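Inositol polyphosphate multikinase alpha (Arabidopsis thaliana, PDB 4FRF) phosphorylates inositol phosphates with broad specificity, using ATP to convert inositol 1,4,5-trisphosphate in two steps to inositol 1,3,4,5,6-pentakisphosphate. Local coordinates at residues Ser41-Val45 with Thr202-Phe206; His50-Pro54 with Gln231-Phe237. All coordinates share one frame. Numbering follows the deposited sequence.

Interaction 1 of 2, residues Ser41-Val45 with Thr202-Phe206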
loop_
_atom_site.group_PDB
_atom_site.type_symbol
_atom_site.label_atom_id
_atom_site.label_comp_id
_atom_site.label_asym_id
_atom_site.label_seq_id
_atom_site.Cartn_x
_atom_site.Cartn_y
_atom_site.Cartn_z
ATOM N N SER A 41 26.480 -0.989 2.610
ATOM C CA SER A 41 27.054 -1.281 3.917
ATOM C C SER A 41 25.974 -1.647 4.947
ATOM O O SER A 41 26.073 -2.683 5.611
ATOM C CB SER A 41 27.901 -0.106 4.421
ATOM O OG SER A 41 27.083 0.950 4.895
ATOM N N ASN A 42 24.927 -0.818 5.042
ATOM C CA ASN A 42 23.884 -0.985 6.073
ATOM C C ASN A 42 23.587 -2.444 6.426
ATOM O O ASN A 42 23.113 -3.234 5.590
ATOM C CB ASN A 42 22.595 -0.248 5.683
ATOM C CG ASN A 42 21.459 -0.468 6.687
ATOM O OD1 ASN A 42 21.321 -1.546 7.272
ATOM N ND2 ASN A 42 20.628 0.548 6.861
ATOM N N THR A 43 23.806 -2.768 7.695
ATOM C CA THR A 43 23.759 -4.145 8.164
ATOM C C THR A 43 22.389 -4.567 8.691
ATOM O O THR A 43 22.220 -5.684 9.172
ATOM C CB THR A 43 24.822 -4.393 9.259
ATOM O OG1 THR A 43 24.737 -5.752 9.712
ATOM C CG2 THR A 43 24.610 -3.441 10.446
ATOM N N GLU A 44 21.409 -3.680 8.595
ATOM C CA GLU A 44 20.076 -3.993 9.100
ATOM C C GLU A 44 19.174 -4.591 8.013
ATOM O O GLU A 44 18.034 -4.974 8.279
ATOM C CB GLU A 44 19.433 -2.750 9.707
ATOM C CG GLU A 44 18.638 -3.018 10.987
ATOM C CD GLU A 44 18.589 -1.806 11.907
ATOM O OE1 GLU A 44 17.519 -1.559 12.493
ATOM O OE2 GLU A 44 19.612 -1.086 12.023
ATOM N N VAL A 45 19.699 -4.660 6.790
ATOM C CA VAL A 45 18.990 -5.248 5.656
ATOM C C VAL A 45 19.307 -6.738 5.580
ATOM O O VAL A 45 20.441 -7.109 5.345
ATOM C CB VAL A 45 19.451 -4.592 4.325
ATOM C CG1 VAL A 45 18.509 -4.955 3.195
ATOM C CG2 VAL A 45 19.572 -3.082 4.473
ATOM N N THR A 202 11.732 0.177 7.662
ATOM C CA THR A 202 11.516 1.625 7.715
ATOM C C THR A 202 12.803 2.408 7.485
ATOM O O THR A 202 12.901 3.567 7.871
ATOM C CB THR A 202 10.900 2.088 9.068
ATOM O OG1 THR A 202 11.880 1.998 10.103
ATOM C CG2 THR A 202 9.693 1.244 9.444
ATOM N N LEU A 203 13.773 1.791 6.818
ATOM C CA LEU A 203 15.076 2.415 6.618
ATOM C C LEU A 203 15.053 3.420 5.478
ATOM O O LEU A 203 15.544 4.552 5.609
ATOM C CB LEU A 203 16.136 1.350 6.365
ATOM C CG LEU A 203 16.210 0.234 7.412
ATOM C CD1 LEU A 203 16.895 -1.030 6.859
ATOM C CD2 LEU A 203 16.904 0.725 8.673
ATOM N N TYR A 204 14.493 3.011 4.349
ATOM C CA TYR A 204 14.481 3.880 3.179
ATOM C C TYR A 204 13.065 4.048 2.642
ATOM O O TYR A 204 12.222 3.143 2.781
ATOM C CB TYR A 204 15.404 3.329 2.084
ATOM C CG TYR A 204 16.811 3.045 2.556
ATOM C CD1 TYR A 204 17.778 4.041 2.556
ATOM C CD2 TYR A 204 17.170 1.786 3.018
ATOM C CE1 TYR A 204 19.065 3.795 3.003
ATOM C CE2 TYR A 204 18.459 1.524 3.461
ATOM C CZ TYR A 204 19.398 2.531 3.454
ATOM O OH TYR A 204 20.677 2.285 3.903
ATOM N N HIS A 205 12.794 5.244 2.111
ATOM C CA HIS A 205 11.621 5.485 1.278
ATOM C C HIS A 205 12.069 5.597 -0.166
ATOM O O HIS A 205 12.804 6.536 -0.540
ATOM C CB HIS A 205 10.920 6.771 1.684
ATOM C CG HIS A 205 10.134 6.655 2.947
ATOM N ND1 HIS A 205 9.722 7.757 3.670
ATOM C CD2 HIS A 205 9.681 5.569 3.620
ATOM C CE1 HIS A 205 9.052 7.352 4.734
ATOM N NE2 HIS A 205 9.007 6.031 4.724
ATOM N N PHE A 206 11.613 4.657 -0.986
ATOM C CA PHE A 206 12.066 4.576 -2.358
ATOM C C PHE A 206 11.288 5.492 -3.310
ATOM O O PHE A 206 10.638 5.023 -4.234
ATOM C CB PHE A 206 12.034 3.125 -2.826
ATOM C CG PHE A 206 13.087 2.272 -2.189
ATOM C CD1 PHE A 206 14.406 2.294 -2.666
ATOM C CD2 PHE A 206 12.794 1.504 -1.072
ATOM C CE1 PHE A 206 15.397 1.507 -2.073
ATOM C CE2 PHE A 206 13.771 0.724 -0.463
ATOM C CZ PHE A 206 15.077 0.716 -0.972
#
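Van der Waals packing centres on Leu203. Its CD1 lies 4.1 Å from CG2 of Val45, the apolar pair of the contact, and 4.2 Å from CB of Glu44. The same methyl is 4.1 Å from ND2 of Asn42, so one leucine branch end sits against three residues of the loop. Val45 is buried and also touches Trp197 of helix 187-200. The bend of the loop between helix 32-41 and helix 47-50 contains an Asx turn: OD1 of Asn42 accepts from N of Glu44 at 2.5 Å. Segment 202-206 comes just after helix 187-200 and enters the short strand 204-205, which pairs antiparallel with strand 241-242. Polar contact across the segments is slight. With OD1 used in the turn, ND2 of Asn42 gives a weak hydrogen bond to OH of Tyr204 at 3.4 Å. That hydroxyl has a stronger partner in Ser38 of helix 32-41. The Tyr204 ring also meets Phe35 of that helix edge-to-face.

Interaction 2 of 2, residues His50-Pro54 with Gln231-Phe237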
loop_
_atom_site.group_PDB
_atom_site.type_symbol
_atom_site.label_atom_id
_atom_site.label_comp_id
_atom_site.label_asym_id
_atom_site.label_seq_id
_atom_site.Cartn_x
_atom_site.Cartn_y
_atom_site.Cartn_z
ATOM N N HIS A 50 19.431 -8.100 -0.319
ATOM C CA HIS A 50 20.496 -7.418 -1.056
ATOM C C HIS A 50 20.500 -7.848 -2.533
ATOM O O HIS A 50 20.758 -7.040 -3.433
ATOM C CB HIS A 50 21.852 -7.717 -0.413
ATOM C CG HIS A 50 22.181 -6.839 0.756
ATOM N ND1 HIS A 50 22.903 -5.668 0.626
ATOM C CD2 HIS A 50 21.959 -6.999 2.083
ATOM C CE1 HIS A 50 23.067 -5.120 1.817
ATOM N NE2 HIS A 50 22.499 -5.905 2.718
ATOM N N ARG A 51 20.142 -9.104 -2.775
ATOM C CA ARG A 51 20.145 -9.655 -4.121
ATOM C C ARG A 51 19.094 -9.025 -5.047
ATOM O O ARG A 51 18.900 -9.485 -6.159
ATOM C CB ARG A 51 19.925 -11.162 -4.067
ATOM C CG ARG A 51 18.464 -11.546 -3.954
ATOM C CD ARG A 51 18.281 -13.054 -3.912
ATOM N NE ARG A 51 18.115 -13.633 -5.250
ATOM C CZ ARG A 51 16.938 -13.787 -5.857
ATOM N NH1 ARG A 51 15.829 -13.392 -5.259
ATOM N NH2 ARG A 51 16.870 -14.330 -7.062
ATOM N N TYR A 52 18.362 -8.034 -4.559
ATOM C CA TYR A 52 17.376 -7.349 -5.396
ATOM C C TYR A 52 17.847 -5.955 -5.740
ATOM O O TYR A 52 17.043 -5.083 -6.066
ATOM C CB TYR A 52 16.012 -7.290 -4.702
ATOM C CG TYR A 52 15.327 -8.631 -4.598
ATOM C CD1 TYR A 52 14.857 -9.281 -5.732
ATOM C CD2 TYR A 52 15.143 -9.246 -3.364
ATOM C CE1 TYR A 52 14.244 -10.519 -5.650
ATOM C CE2 TYR A 52 14.533 -10.488 -3.269
ATOM C CZ TYR A 52 14.097 -11.124 -4.421
ATOM O OH TYR A 52 13.511 -12.361 -4.343
ATOM N N PHE A 53 19.155 -5.746 -5.652
ATOM C CA PHE A 53 19.723 -4.428 -5.823
ATOM C C PHE A 53 21.035 -4.541 -6.580
ATOM O O PHE A 53 21.887 -5.363 -6.240
ATOM C CB PHE A 53 19.968 -3.765 -4.457
ATOM C CG PHE A 53 18.706 -3.368 -3.723
ATOM C CD1 PHE A 53 18.291 -2.041 -3.696
ATOM C CD2 PHE A 53 17.970 -4.313 -2.997
ATOM C CE1 PHE A 53 17.122 -1.669 -2.994
ATOM C CE2 PHE A 53 16.799 -3.942 -2.299
ATOM C CZ PHE A 53 16.386 -2.626 -2.300
ATOM N N PRO A 54 21.219 -3.705 -7.605
ATOM C CA PRO A 54 22.510 -3.696 -8.264
ATOM C C PRO A 54 23.636 -3.761 -7.231
ATOM O O PRO A 54 23.615 -3.013 -6.259
ATOM C CB PRO A 54 22.528 -2.336 -8.981
ATOM C CG PRO A 54 21.281 -1.590 -8.488
ATOM C CD PRO A 54 20.334 -2.641 -8.100
ATOM N N GLN A 231 14.509 -12.680 -13.168
ATOM C CA GLN A 231 15.025 -11.904 -12.054
ATOM C C GLN A 231 14.414 -10.532 -11.849
ATOM O O GLN A 231 14.151 -9.802 -12.809
ATOM C CB GLN A 231 16.540 -11.804 -12.117
ATOM C CG GLN A 231 17.205 -12.705 -11.122
ATOM C CD GLN A 231 18.681 -12.862 -11.355
ATOM O OE1 GLN A 231 19.260 -12.261 -12.273
ATOM N NE2 GLN A 231 19.308 -13.707 -10.545
ATOM N N VAL A 232 14.273 -10.167 -10.573
ATOM C CA VAL A 232 13.707 -8.891 -10.164
ATOM C C VAL A 232 14.781 -7.993 -9.561
ATOM O O VAL A 232 15.693 -8.471 -8.886
ATOM C CB VAL A 232 12.604 -9.094 -9.100
ATOM C CG1 VAL A 232 12.086 -7.761 -8.611
ATOM C CG2 VAL A 232 11.480 -9.921 -9.661
ATOM N N LYS A 233 14.656 -6.690 -9.788
ATOM C CA LYS A 233 15.570 -5.716 -9.205
ATOM C C LYS A 233 14.944 -4.325 -9.176
ATOM O O LYS A 233 13.998 -4.041 -9.907
ATOM C CB LYS A 233 16.910 -5.694 -9.956
ATOM C CG LYS A 233 17.737 -6.965 -9.749
ATOM C CD LYS A 233 19.242 -6.704 -9.804
ATOM C CE LYS A 233 20.039 -7.785 -9.031
ATOM N NZ LYS A 233 19.602 -9.194 -9.317
ATOM N N LEU A 234 15.423 -3.492 -8.266
ATOM C CA LEU A 234 14.961 -2.136 -8.157
ATOM C C LEU A 234 16.021 -1.241 -8.726
ATOM O O LEU A 234 17.194 -1.466 -8.498
ATOM C CB LEU A 234 14.759 -1.779 -6.694
ATOM C CG LEU A 234 13.410 -2.052 -6.059
ATOM C CD1 LEU A 234 13.045 -3.520 -6.192
ATOM C CD2 LEU A 234 13.455 -1.626 -4.608
ATOM N N VAL A 235 15.604 -0.168 -9.382
ATOM C CA VAL A 235 16.544 0.760 -9.983
ATOM C C VAL A 235 16.151 2.209 -9.730
ATOM O O VAL A 235 15.110 2.478 -9.172
ATOM C CB VAL A 235 16.693 0.511 -11.508
ATOM C CG1 VAL A 235 17.110 -0.926 -11.780
ATOM C CG2 VAL A 235 15.410 0.839 -12.233
ATOM N N ASP A 236 16.969 3.137 -10.210
ATOM C CA ASP A 236 16.758 4.576 -9.991
ATOM C C ASP A 236 16.656 4.930 -8.539
ATOM O O ASP A 236 15.589 4.843 -7.956
ATOM C CB ASP A 236 15.513 5.068 -10.729
ATOM C CG ASP A 236 15.642 4.943 -12.224
ATOM O OD1 ASP A 236 16.740 5.218 -12.753
ATOM O OD2 ASP A 236 14.666 4.535 -12.876
ATOM N N PHE A 237 17.768 5.357 -7.957
ATOM C CA PHE A 237 17.766 5.745 -6.558
ATOM C C PHE A 237 18.115 7.216 -6.367
ATOM O O PHE A 237 18.666 7.597 -5.341
ATOM C CB PHE A 237 18.732 4.869 -5.770
ATOM C CG PHE A 237 18.476 3.407 -5.916
ATOM C CD1 PHE A 237 17.421 2.806 -5.253
ATOM C CD2 PHE A 237 19.310 2.617 -6.688
ATOM C CE1 PHE A 237 17.200 1.430 -5.353
ATOM C CE2 PHE A 237 19.079 1.249 -6.812
ATOM C CZ PHE A 237 18.028 0.656 -6.129
#
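A type I beta turn, His50 to Phe53, packs against strand 231-235, an outermost strand of the five-stranded antiparallel sheet in this IPK-family kinase. The turn presses its backbone close to the strand, with CA atoms of Tyr52 and Lys233 4.5 Å apart. Tyr52 O takes a hydrogen bond from Leu234 N at 3.2 Å. The Tyr52 ring lies against Val232, its CD1 4.1 Å from Val232 CB, and its hydroxyl reaches Glu193 of helix 187-200. Further along, the Phe53 ring and Pro54 fit against the surface made by Leu234 and Phe237: CZ of Phe53 is 3.9 Å from CD2 of Leu234. The two phenylalanine rings meet rim to rim, neither over the other's face, with planes at 19°. Phe35 of helix 32-41 stacks on Phe237. Pro54 CD is 3.4 Å from Leu234 O, and Pro54 CG is 4.0 Å from Phe237 CE2. The Lys233 side chain folds back along the turn, and its NZ makes a weak hydrogen bond to Arg51 O at 3.2 Å.

In the fold
Both contacts are partly buried, but the centre of interaction 2 is about 8 Å from the centre of the chain, that of interaction 1 about 18 Å. The loops 41-45 and 50-54 flank helix 47-50. Each meets a segment far along the sequence, and both sites border helices 32-41 and 187-200. Interaction 1 is small: Leu203 packs on the loop, and its one cross-segment hydrogen bond is weak and between side chains. Interaction 2 buries more than twice the surface, 445 against 192 Å², and adds a main-chain hydrogen bond to the sheet edge and an aromatic cluster. The two touch directly: CE1 of Phe206 lies 3.7 Å from CE1 of both Phe53 and Phe237.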